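Local structure of cell division control protein 4 (Saccharomyces cerevisiae, 3V7D) at residues V206-Y214 / V273-V283; F71-Y82 / Q87-E97. The protein recognises phosphorylated target proteins, among them the CDK inhibitor SIC1, as the substrate-binding F-box subunit of an SCF ubiquitin ligase. The protein carries 1 engineered substitution. All coordinates share one frame; numbering follows the deposited sequence.

Contact 1: residues V206-Y214 / V273-V283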
loop_
_atom_site.group_PDB
_atom_site.type_symbol
_atom_site.label_atom_id
_atom_site.label_comp_id
_atom_site.label_asym_id
_atom_site.label_seq_id
_atom_site.Cartn_x
_atom_site.Cartn_y
_atom_site.Cartn_z
ATOM N N VAL B 206 -11.427 25.806 -15.364
ATOM C CA VAL B 206 -10.355 24.964 -14.844
ATOM C C VAL B 206 -10.933 23.578 -14.579
ATOM O O VAL B 206 -11.736 23.399 -13.670
ATOM C CB VAL B 206 -9.756 25.530 -13.543
ATOM C CG1 VAL B 206 -8.593 24.669 -13.084
ATOM C CG2 VAL B 206 -9.305 26.975 -13.743
ATOM N N ARG B 207 -10.524 22.602 -15.384
ATOM C CA ARG B 207 -11.155 21.283 -15.369
ATOM C C ARG B 207 -10.496 20.297 -14.411
ATOM O O ARG B 207 -11.157 19.415 -13.865
ATOM C CB ARG B 207 -11.171 20.690 -16.779
ATOM C CG ARG B 207 -12.039 19.455 -16.915
ATOM C CD ARG B 207 -13.474 19.762 -16.532
ATOM N NE ARG B 207 -14.340 18.594 -16.651
ATOM C CZ ARG B 207 -14.516 17.695 -15.689
ATOM N NH1 ARG B 207 -13.880 17.825 -14.529
ATOM N NH2 ARG B 207 -15.329 16.666 -15.884
ATOM N N CYS B 208 -9.193 20.446 -14.212
ATOM C CA CYS B 208 -8.430 19.504 -13.405
ATOM C C CYS B 208 -7.189 20.200 -12.872
ATOM O O CYS B 208 -6.840 21.284 -13.344
ATOM C CB CYS B 208 -8.022 18.298 -14.256
ATOM S SG CYS B 208 -6.978 18.720 -15.698
ATOM N N LEU B 209 -6.524 19.583 -11.898
ATOM C CA LEU B 209 -5.288 20.145 -11.356
ATOM C C LEU B 209 -4.504 19.159 -10.492
ATOM O O LEU B 209 -5.062 18.203 -9.953
ATOM C CB LEU B 209 -5.564 21.447 -10.586
ATOM C CG LEU B 209 -6.145 21.424 -9.173
ATOM C CD1 LEU B 209 -5.037 21.564 -8.151
ATOM C CD2 LEU B 209 -7.158 22.541 -8.998
ATOM N N ASP B 210 -3.202 19.401 -10.374
ATOM C CA ASP B 210 -2.336 18.609 -9.507
ATOM C C ASP B 210 -1.286 19.517 -8.882
ATOM O O ASP B 210 -1.040 20.618 -9.376
ATOM C CB ASP B 210 -1.648 17.497 -10.301
ATOM C CG ASP B 210 -1.190 16.342 -9.420
ATOM O OD1 ASP B 210 -1.211 16.481 -8.176
ATOM O OD2 ASP B 210 -0.806 15.293 -9.979
ATOM N N ILE B 211 -0.672 19.057 -7.796
ATOM C CA ILE B 211 0.416 19.788 -7.158
ATOM C C ILE B 211 1.654 18.909 -7.074
ATOM O O ILE B 211 1.586 17.776 -6.595
ATOM C CB ILE B 211 0.048 20.241 -5.737
ATOM C CG1 ILE B 211 -1.218 21.102 -5.751
ATOM C CG2 ILE B 211 1.210 21.004 -5.104
ATOM C CD1 ILE B 211 -1.661 21.546 -4.371
ATOM N N VAL B 212 2.786 19.424 -7.542
ATOM C CA VAL B 212 4.027 18.661 -7.499
ATOM C C VAL B 212 5.087 19.392 -6.690
ATOM O O VAL B 212 5.027 20.611 -6.537
ATOM C CB VAL B 212 4.568 18.382 -8.908
ATOM C CG1 VAL B 212 3.537 17.622 -9.727
ATOM C CG2 VAL B 212 4.958 19.686 -9.601
ATOM N N GLU B 213 6.046 18.644 -6.158
ATOM C CA GLU B 213 7.176 19.249 -5.469
ATOM C C GLU B 213 8.472 18.869 -6.169
ATOM O O GLU B 213 8.803 17.689 -6.294
ATOM C CB GLU B 213 7.225 18.821 -4.001
ATOM C CG GLU B 213 8.313 19.529 -3.203
ATOM C CD GLU B 213 8.334 19.129 -1.741
ATOM O OE1 GLU B 213 7.554 18.232 -1.351
ATOM O OE2 GLU B 213 9.133 19.713 -0.979
ATOM N N TYR B 214 9.204 19.872 -6.636
ATOM C CA TYR B 214 10.464 19.625 -7.318
ATOM C C TYR B 214 11.551 20.503 -6.710
ATOM O O TYR B 214 11.420 21.726 -6.700
ATOM C CB TYR B 214 10.316 19.892 -8.819
ATOM C CG TYR B 214 11.583 19.643 -9.604
ATOM C CD1 TYR B 214 12.135 18.370 -9.680
ATOM C CD2 TYR B 214 12.224 20.677 -10.269
ATOM C CE1 TYR B 214 13.294 18.137 -10.390
ATOM C CE2 TYR B 214 13.383 20.455 -10.984
ATOM C CZ TYR B 214 13.914 19.183 -11.043
ATOM O OH TYR B 214 15.069 18.958 -11.755
ATOM N N VAL B 273 -8.286 20.075 -21.609
ATOM C CA VAL B 273 -7.406 19.243 -20.802
ATOM C C VAL B 273 -8.227 18.620 -19.684
ATOM O O VAL B 273 -8.595 19.290 -18.716
ATOM C CB VAL B 273 -6.234 20.041 -20.213
ATOM C CG1 VAL B 273 -5.366 19.136 -19.351
ATOM C CG2 VAL B 273 -5.411 20.670 -21.334
ATOM N N ARG B 274 -8.514 17.333 -19.837
ATOM C CA ARG B 274 -9.461 16.632 -18.980
ATOM C C ARG B 274 -8.826 16.095 -17.703
ATOM O O ARG B 274 -9.464 16.054 -16.654
ATOM C CB ARG B 274 -10.099 15.480 -19.760
ATOM C CG ARG B 274 -11.165 14.718 -18.999
ATOM C CD ARG B 274 -12.277 15.643 -18.533
ATOM N NE ARG B 274 -13.398 14.885 -17.992
ATOM C CZ ARG B 274 -13.472 14.457 -16.737
ATOM N NH1 ARG B 274 -12.491 14.721 -15.885
ATOM N NH2 ARG B 274 -14.532 13.770 -16.331
ATOM N N THR B 275 -7.570 15.680 -17.792
ATOM C CA THR B 275 -6.916 15.031 -16.664
ATOM C C THR B 275 -5.437 15.391 -16.586
ATOM O O THR B 275 -4.800 15.664 -17.601
ATOM C CB THR B 275 -7.064 13.502 -16.746
ATOM O OG1 THR B 275 -6.286 12.889 -15.712
ATOM C CG2 THR B 275 -6.588 12.998 -18.104
ATOM N N VAL B 276 -4.900 15.390 -15.374
ATOM C CA VAL B 276 -3.501 15.732 -15.163
ATOM C C VAL B 276 -2.930 14.939 -13.983
ATOM O O VAL B 276 -3.603 14.733 -12.973
ATOM C CB VAL B 276 -3.333 17.250 -14.942
ATOM C CG1 VAL B 276 -4.098 17.698 -13.709
ATOM C CG2 VAL B 276 -1.871 17.626 -14.828
ATOM N N SER B 277 -1.693 14.477 -14.127
ATOM C CA SER B 277 -1.043 13.685 -13.089
ATOM C C SER B 277 0.455 13.934 -13.130
ATOM O O SER B 277 1.092 13.726 -14.161
ATOM C CB SER B 277 -1.336 12.196 -13.298
ATOM O OG SER B 277 -0.596 11.389 -12.396
ATOM N N GLY B 278 1.021 14.383 -12.016
ATOM C CA GLY B 278 2.437 14.701 -11.986
ATOM C C GLY B 278 3.183 14.271 -10.737
ATOM O O GLY B 278 2.583 13.981 -9.703
ATOM N N HIS B 279 4.506 14.230 -10.849
ATOM C CA HIS B 279 5.387 13.976 -9.717
ATOM C C HIS B 279 6.756 14.566 -10.030
ATOM O O HIS B 279 7.290 14.363 -11.122
ATOM C CB HIS B 279 5.510 12.478 -9.447
ATOM C CG HIS B 279 6.424 12.144 -8.309
ATOM N ND1 HIS B 279 5.966 11.912 -7.030
ATOM C CD2 HIS B 279 7.771 12.007 -8.259
ATOM C CE1 HIS B 279 6.992 11.643 -6.240
ATOM N NE2 HIS B 279 8.097 11.695 -6.962
ATOM N N GLY B 280 7.324 15.294 -9.074
ATOM C CA GLY B 280 8.568 15.997 -9.310
ATOM C C GLY B 280 8.399 16.985 -10.449
ATOM O O GLY B 280 7.388 17.682 -10.516
ATOM N N ASN B 281 9.371 17.032 -11.356
ATOM C CA ASN B 281 9.326 17.968 -12.477
ATOM C C ASN B 281 8.555 17.434 -13.680
ATOM O O ASN B 281 8.403 18.127 -14.684
ATOM C CB ASN B 281 10.740 18.373 -12.909
ATOM C CG ASN B 281 11.539 17.207 -13.468
ATOM O OD1 ASN B 281 11.573 16.123 -12.883
ATOM N ND2 ASN B 281 12.181 17.422 -14.610
ATOM N N ILE B 282 8.074 16.199 -13.580
ATOM C CA ILE B 282 7.349 15.581 -14.684
ATOM C C ILE B 282 5.841 15.598 -14.462
ATOM O O ILE B 282 5.348 15.157 -13.423
ATOM C CB ILE B 282 7.807 14.136 -14.923
ATOM C CG1 ILE B 282 9.295 14.107 -15.262
ATOM C CG2 ILE B 282 7.007 13.511 -16.055
ATOM C CD1 ILE B 282 9.632 14.815 -16.557
ATOM N N VAL B 283 5.116 16.117 -15.450
ATOM C CA VAL B 283 3.663 16.176 -15.398
ATOM C C VAL B 283 3.065 15.661 -16.701
ATOM O O VAL B 283 3.516 16.030 -17.785
ATOM C CB VAL B 283 3.165 17.614 -15.149
ATOM C CG1 VAL B 283 1.651 17.669 -15.203
ATOM C CG2 VAL B 283 3.666 18.131 -13.809
HETATM O O HOH W 1 1.533 14.978 -7.171
#
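The guanidinium groups of R207 and R274 lie stacked, planes 26° apart and centres 3.6 Å from each other, with R207 NH2 over the middle of the R274 group. This stacking of two cations is probably eased by a bound peptide beside them: R207 NH2 donates to one of its modified side chains, and R274 also packs on a modified side chain, consistent with a pocket that reads phosphorylated targets. Deeper in, the slim side chain of C208 fits between the strands, its SG 3.6 Å from V276 CG1. D210 reaches across: OD2 accepts from G278 N at 2.9 Å, 30° out of the carboxylate plane, while OD1 takes I211 N of its own strand. Having CG anti to the backbone N (chi1 -157°) lets the group span the gap. A water lies 2.9 Å from both I211 O and G278 O and can bridge the strands. G278 must be small, since a CB would run into V212 CG1. N281 CB sits over the face of the Y214 ring, 3.4 Å from its centroid. The type II' turn H279-I282 places N281 there, with glycine suited to the positive phi of G280. R207-C208 face G223 in a classic beta bulge, matched by R274-T275 against strand 282-287. Strands 206-213 and 273-279 run nearly parallel as first strands of successive propeller blades, paired with strands 218-224 and 282-287 respectively.

Contact 2: residues F71-Y82 / Q87-E97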
loop_
_atom_site.group_PDB
_atom_site.type_symbol
_atom_site.label_atom_id
_atom_site.label_comp_id
_atom_site.label_asym_id
_atom_site.label_seq_id
_atom_site.Cartn_x
_atom_site.Cartn_y
_atom_site.Cartn_z
ATOM N N PHE B 71 8.555 2.205 3.447
ATOM C CA PHE B 71 8.931 1.842 4.810
ATOM C C PHE B 71 9.510 3.005 5.614
ATOM O O PHE B 71 9.083 3.253 6.738
ATOM C CB PHE B 71 9.905 0.664 4.798
ATOM C CG PHE B 71 10.187 0.096 6.157
ATOM C CD1 PHE B 71 9.159 -0.410 6.938
ATOM C CD2 PHE B 71 11.480 0.054 6.652
ATOM C CE1 PHE B 71 9.415 -0.938 8.189
ATOM C CE2 PHE B 71 11.743 -0.477 7.902
ATOM C CZ PHE B 71 10.709 -0.972 8.671
ATOM N N ASN B 72 10.476 3.712 5.033
ATOM C CA ASN B 72 11.086 4.864 5.692
ATOM C C ASN B 72 10.077 5.931 6.115
ATOM O O ASN B 72 10.156 6.464 7.221
ATOM C CB ASN B 72 12.168 5.484 4.806
ATOM C CG ASN B 72 13.457 4.686 4.819
ATOM O OD1 ASN B 72 13.748 3.975 5.783
ATOM N ND2 ASN B 72 14.239 4.799 3.748
ATOM N N SER B 73 9.134 6.244 5.234
ATOM C CA SER B 73 8.098 7.218 5.555
ATOM C C SER B 73 7.186 6.716 6.678
ATOM O O SER B 73 6.699 7.505 7.492
ATOM C CB SER B 73 7.281 7.567 4.309
ATOM O OG SER B 73 5.981 8.011 4.662
ATOM N N LEU B 74 6.958 5.406 6.723
ATOM C CA LEU B 74 6.152 4.822 7.793
ATOM C C LEU B 74 6.874 4.952 9.125
ATOM O O LEU B 74 6.285 5.386 10.113
ATOM C CB LEU B 74 5.834 3.348 7.526
ATOM C CG LEU B 74 5.087 2.673 8.687
ATOM C CD1 LEU B 74 3.666 3.212 8.798
ATOM C CD2 LEU B 74 5.089 1.153 8.572
ATOM N N ASN B 75 8.151 4.573 9.133
ATOM C CA ASN B 75 8.989 4.638 10.330
ATOM C C ASN B 75 9.027 6.017 10.964
ATOM O O ASN B 75 8.883 6.154 12.177
ATOM C CB ASN B 75 10.415 4.195 10.011
ATOM C CG ASN B 75 10.685 2.776 10.439
ATOM O OD1 ASN B 75 10.137 2.304 11.435
ATOM N ND2 ASN B 75 11.528 2.081 9.687
ATOM N N LEU B 76 9.225 7.032 10.131
ATOM C CA LEU B 76 9.260 8.414 10.587
ATOM C C LEU B 76 7.924 8.832 11.199
ATOM O O LEU B 76 7.873 9.411 12.287
ATOM C CB LEU B 76 9.603 9.337 9.421
ATOM C CG LEU B 76 9.794 10.796 9.822
ATOM C CD1 LEU B 76 10.953 10.922 10.798
ATOM C CD2 LEU B 76 10.031 11.637 8.598
ATOM N N LYS B 77 6.844 8.538 10.483
ATOM C CA LYS B 77 5.494 8.795 10.969
ATOM C C LYS B 77 5.253 8.117 12.326
ATOM O O LYS B 77 4.638 8.699 13.227
ATOM C CB LYS B 77 4.479 8.311 9.934
ATOM C CG LYS B 77 3.033 8.615 10.270
ATOM C CD LYS B 77 2.110 8.220 9.119
ATOM C CE LYS B 77 1.132 7.105 9.508
ATOM N NZ LYS B 77 0.277 6.670 8.358
ATOM N N LEU B 78 5.754 6.891 12.468
ATOM C CA LEU B 78 5.646 6.149 13.726
ATOM C C LEU B 78 6.467 6.786 14.855
ATOM O O LEU B 78 6.057 6.780 16.019
ATOM C CB LEU B 78 6.048 4.683 13.526
ATOM C CG LEU B 78 5.027 3.824 12.774
ATOM C CD1 LEU B 78 5.505 2.383 12.637
ATOM C CD2 LEU B 78 3.674 3.879 13.474
ATOM N N SER B 79 7.622 7.337 14.502
ATOM C CA SER B 79 8.469 8.010 15.476
ATOM C C SER B 79 7.797 9.277 15.994
ATOM O O SER B 79 7.890 9.602 17.179
ATOM C CB SER B 79 9.823 8.354 14.864
ATOM O OG SER B 79 10.635 9.029 15.805
ATOM N N GLN B 80 7.127 9.986 15.093
ATOM C CA GLN B 80 6.387 11.189 15.447
ATOM C C GLN B 80 5.226 10.844 16.376
ATOM O O GLN B 80 4.942 11.569 17.326
ATOM C CB GLN B 80 5.861 11.886 14.184
ATOM C CG GLN B 80 6.955 12.395 13.241
ATOM C CD GLN B 80 6.406 12.956 11.935
ATOM O OE1 GLN B 80 5.250 12.719 11.576
ATOM N NE2 GLN B 80 7.236 13.706 11.219
ATOM N N LYS B 81 4.565 9.726 16.096
ATOM C CA LYS B 81 3.415 9.296 16.883
ATOM C C LYS B 81 3.841 8.681 18.217
ATOM O O LYS B 81 3.246 8.974 19.255
ATOM C CB LYS B 81 2.566 8.302 16.085
ATOM C CG LYS B 81 1.257 7.917 16.754
ATOM C CD LYS B 81 0.464 6.949 15.888
ATOM C CE LYS B 81 -0.818 6.506 16.580
ATOM N NZ LYS B 81 -1.563 5.487 15.786
ATOM N N TYR B 82 4.874 7.841 18.186
ATOM C CA TYR B 82 5.373 7.186 19.398
ATOM C C TYR B 82 6.836 7.522 19.688
ATOM O O TYR B 82 7.715 6.676 19.505
ATOM C CB TYR B 82 5.244 5.669 19.271
ATOM C CG TYR B 82 3.857 5.167 18.950
ATOM C CD1 TYR B 82 2.884 5.066 19.937
ATOM C CD2 TYR B 82 3.527 4.768 17.663
ATOM C CE1 TYR B 82 1.619 4.596 19.645
ATOM C CE2 TYR B 82 2.266 4.296 17.361
ATOM C CZ TYR B 82 1.317 4.211 18.354
ATOM O OH TYR B 82 0.061 3.740 18.050
ATOM N N GLN B 87 12.013 1.275 17.708
ATOM C CA GLN B 87 11.534 1.023 16.357
ATOM C C GLN B 87 10.761 -0.286 16.287
ATOM O O GLN B 87 9.732 -0.364 15.625
ATOM C CB GLN B 87 12.683 0.995 15.355
ATOM C CG GLN B 87 12.214 0.744 13.929
ATOM C CD GLN B 87 13.307 0.958 12.910
ATOM O OE1 GLN B 87 13.254 1.901 12.123
ATOM N NE2 GLN B 87 14.308 0.084 12.917
ATOM N N GLN B 88 11.259 -1.305 16.982
ATOM C CA GLN B 88 10.620 -2.618 16.992
ATOM C C GLN B 88 9.204 -2.547 17.557
ATOM O O GLN B 88 8.264 -3.079 16.967
ATOM C CB GLN B 88 11.449 -3.625 17.796
ATOM C CG GLN B 88 12.832 -3.925 17.221
ATOM C CD GLN B 88 13.914 -2.978 17.740
ATOM O OE1 GLN B 88 13.628 -1.864 18.171
ATOM N NE2 GLN B 88 15.163 -3.432 17.705
ATOM N N ASP B 89 9.057 -1.886 18.699
ATOM C CA ASP B 89 7.759 -1.765 19.347
ATOM C C ASP B 89 6.811 -0.889 18.523
ATOM O O ASP B 89 5.610 -1.152 18.470
ATOM C CB ASP B 89 7.908 -1.219 20.774
ATOM C CG ASP B 89 8.617 -2.198 21.709
ATOM O OD1 ASP B 89 8.605 -3.420 21.439
ATOM O OD2 ASP B 89 9.185 -1.743 22.723
ATOM N N ARG B 90 7.358 0.143 17.884
ATOM C CA ARG B 90 6.584 0.998 16.996
ATOM C C ARG B 90 5.966 0.158 15.887
ATOM O O ARG B 90 4.768 0.258 15.612
ATOM C CB ARG B 90 7.466 2.082 16.369
ATOM C CG ARG B 90 7.802 3.248 17.278
ATOM C CD ARG B 90 8.843 4.159 16.631
ATOM N NE ARG B 90 9.255 5.244 17.521
ATOM C CZ ARG B 90 10.407 5.900 17.413
ATOM N NH1 ARG B 90 11.269 5.576 16.457
ATOM N NH2 ARG B 90 10.704 6.875 18.264
ATOM N N LEU B 91 6.793 -0.675 15.259
ATOM C CA LEU B 91 6.356 -1.505 14.146
ATOM C C LEU B 91 5.353 -2.572 14.591
ATOM O O LEU B 91 4.417 -2.896 13.859
ATOM C CB LEU B 91 7.556 -2.156 13.456
ATOM C CG LEU B 91 8.498 -1.226 12.684
ATOM C CD1 LEU B 91 9.638 -2.026 12.091
ATOM C CD2 LEU B 91 7.764 -0.462 11.583
ATOM N N ARG B 92 5.553 -3.119 15.787
ATOM C CA ARG B 92 4.621 -4.099 16.331
ATOM C C ARG B 92 3.261 -3.456 16.604
ATOM O O ARG B 92 2.225 -4.001 16.228
ATOM C CB ARG B 92 5.177 -4.757 17.603
ATOM C CG ARG B 92 4.132 -5.564 18.390
ATOM C CD ARG B 92 4.768 -6.466 19.452
ATOM N NE ARG B 92 5.667 -5.732 20.336
ATOM C CZ ARG B 92 5.287 -5.161 21.474
ATOM N NH1 ARG B 92 4.023 -5.245 21.865
ATOM N NH2 ARG B 92 6.169 -4.505 22.216
ATOM N N LEU B 93 3.266 -2.291 17.245
ATOM C CA LEU B 93 2.017 -1.589 17.535
ATOM C C LEU B 93 1.286 -1.183 16.254
ATOM O O LEU B 93 0.061 -1.275 16.168
ATOM C CB LEU B 93 2.260 -0.364 18.421
ATOM C CG LEU B 93 2.722 -0.618 19.865
ATOM C CD1 LEU B 93 2.338 0.556 20.757
ATOM C CD2 LEU B 93 2.182 -1.931 20.437
ATOM N N SER B 94 2.045 -0.735 15.262
ATOM C CA SER B 94 1.479 -0.390 13.969
ATOM C C SER B 94 0.833 -1.624 13.352
ATOM O O SER B 94 -0.270 -1.552 12.811
ATOM C CB SER B 94 2.565 0.151 13.035
ATOM O OG SER B 94 2.036 0.467 11.759
ATOM N N PHE B 95 1.516 -2.762 13.446
ATOM C CA PHE B 95 1.007 -3.969 12.817
ATOM C C PHE B 95 -0.294 -4.426 13.464
ATOM O O PHE B 95 -1.249 -4.787 12.772
ATOM C CB PHE B 95 2.025 -5.109 12.857
ATOM C CG PHE B 95 1.509 -6.366 12.235
ATOM C CD1 PHE B 95 1.640 -6.580 10.869
ATOM C CD2 PHE B 95 0.855 -7.317 13.003
ATOM C CE1 PHE B 95 1.143 -7.722 10.290
ATOM C CE2 PHE B 95 0.355 -8.460 12.428
ATOM C CZ PHE B 95 0.499 -8.665 11.068
ATOM N N LEU B 96 -0.317 -4.420 14.792
ATOM C CA LEU B 96 -1.482 -4.881 15.538
ATOM C C LEU B 96 -2.699 -4.012 15.253
ATOM O O LEU B 96 -3.803 -4.522 15.075
ATOM C CB LEU B 96 -1.186 -4.921 17.039
ATOM C CG LEU B 96 -0.225 -6.032 17.474
ATOM C CD1 LEU B 96 0.100 -5.927 18.956
ATOM C CD2 LEU B 96 -0.809 -7.402 17.148
ATOM N N GLU B 97 -2.490 -2.702 15.201
ATOM C CA GLU B 97 -3.568 -1.778 14.872
ATOM C C GLU B 97 -4.080 -2.026 13.451
ATOM O O GLU B 97 -5.288 -2.111 13.222
ATOM C CB GLU B 97 -3.118 -0.322 15.040
ATOM C CG GLU B 97 -4.165 0.687 14.588
ATOM C CD GLU B 97 -3.848 2.114 15.011
ATOM O OE1 GLU B 97 -2.655 2.457 15.142
ATOM O OE2 GLU B 97 -4.803 2.893 15.215
HETATM O O HOH W 2 10.674 4.593 13.888
#
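R90 reaches across from helix 87-106 and grips the backbone carbonyl of Y82 side-on, with NE at 2.9 Å from Y82 O and NH2 at 3.2 Å from the same atom. Both donors approach from one face of the carbonyl plane, and the oxygen lies at the edge of the guanidinium. The two helices form an alpha-alpha corner, their axes at 97° in these segments, and the bonds fasten the point where helix 71-81 ends. An arginine suits this task, for its extended chain runs alongside the helix end while S79 CA sits under the centre of its flat group. A water accepts from R90 NH1 and donates to N75 O, tying the third nitrogen to the helix as well. A leucine here would probably leave Y82 O without its two donors and this water without its R90 partner, weakening the hold on the helix end. At the far side, K81 NZ forms a salt bridge with E97 OE1 at 3.3 Å, the two long chains coming from opposite directions.

Beneath these polar contacts, toward the start of helix 71-81, lies the apolar packing. L91 is a knob in the hole formed by F71, L74, N75 and L78: its CD1 meets the edge of the F71 ring, 3.7 Å from CZ, while CD2 approaches L78 CD1. Branched leucine can serve both neighbours at once, and behind it L91 also touches T53 and L60 of helix 53-62. S94 is small enough for L78 to come close to the second helix. With CG anti to its carbonyl carbon (chi1 -74°), L78 sends CD1 to within 3.7 Å of both S94 CB and R90 O.

Along the chain contact 2 comes first and closes before contact 1 opens, and the two share no helix or strand. Their centres are about 31 Å apart and their nearest atoms about 11 Å, without touching. Contact 2 belongs to the helical region ahead of the propeller, where helix 87-106 also meets the other protein chain of the assembly. Contact 1 joins WD repeats 3 and 4 of the beta-propeller, with its R207/R274 end at the bound peptide. Helix 87-106 leads on to strand 113-118, the first of the propeller, so the helical corner probably helped by this connection sets the substrate-binding domain relative to the helical region.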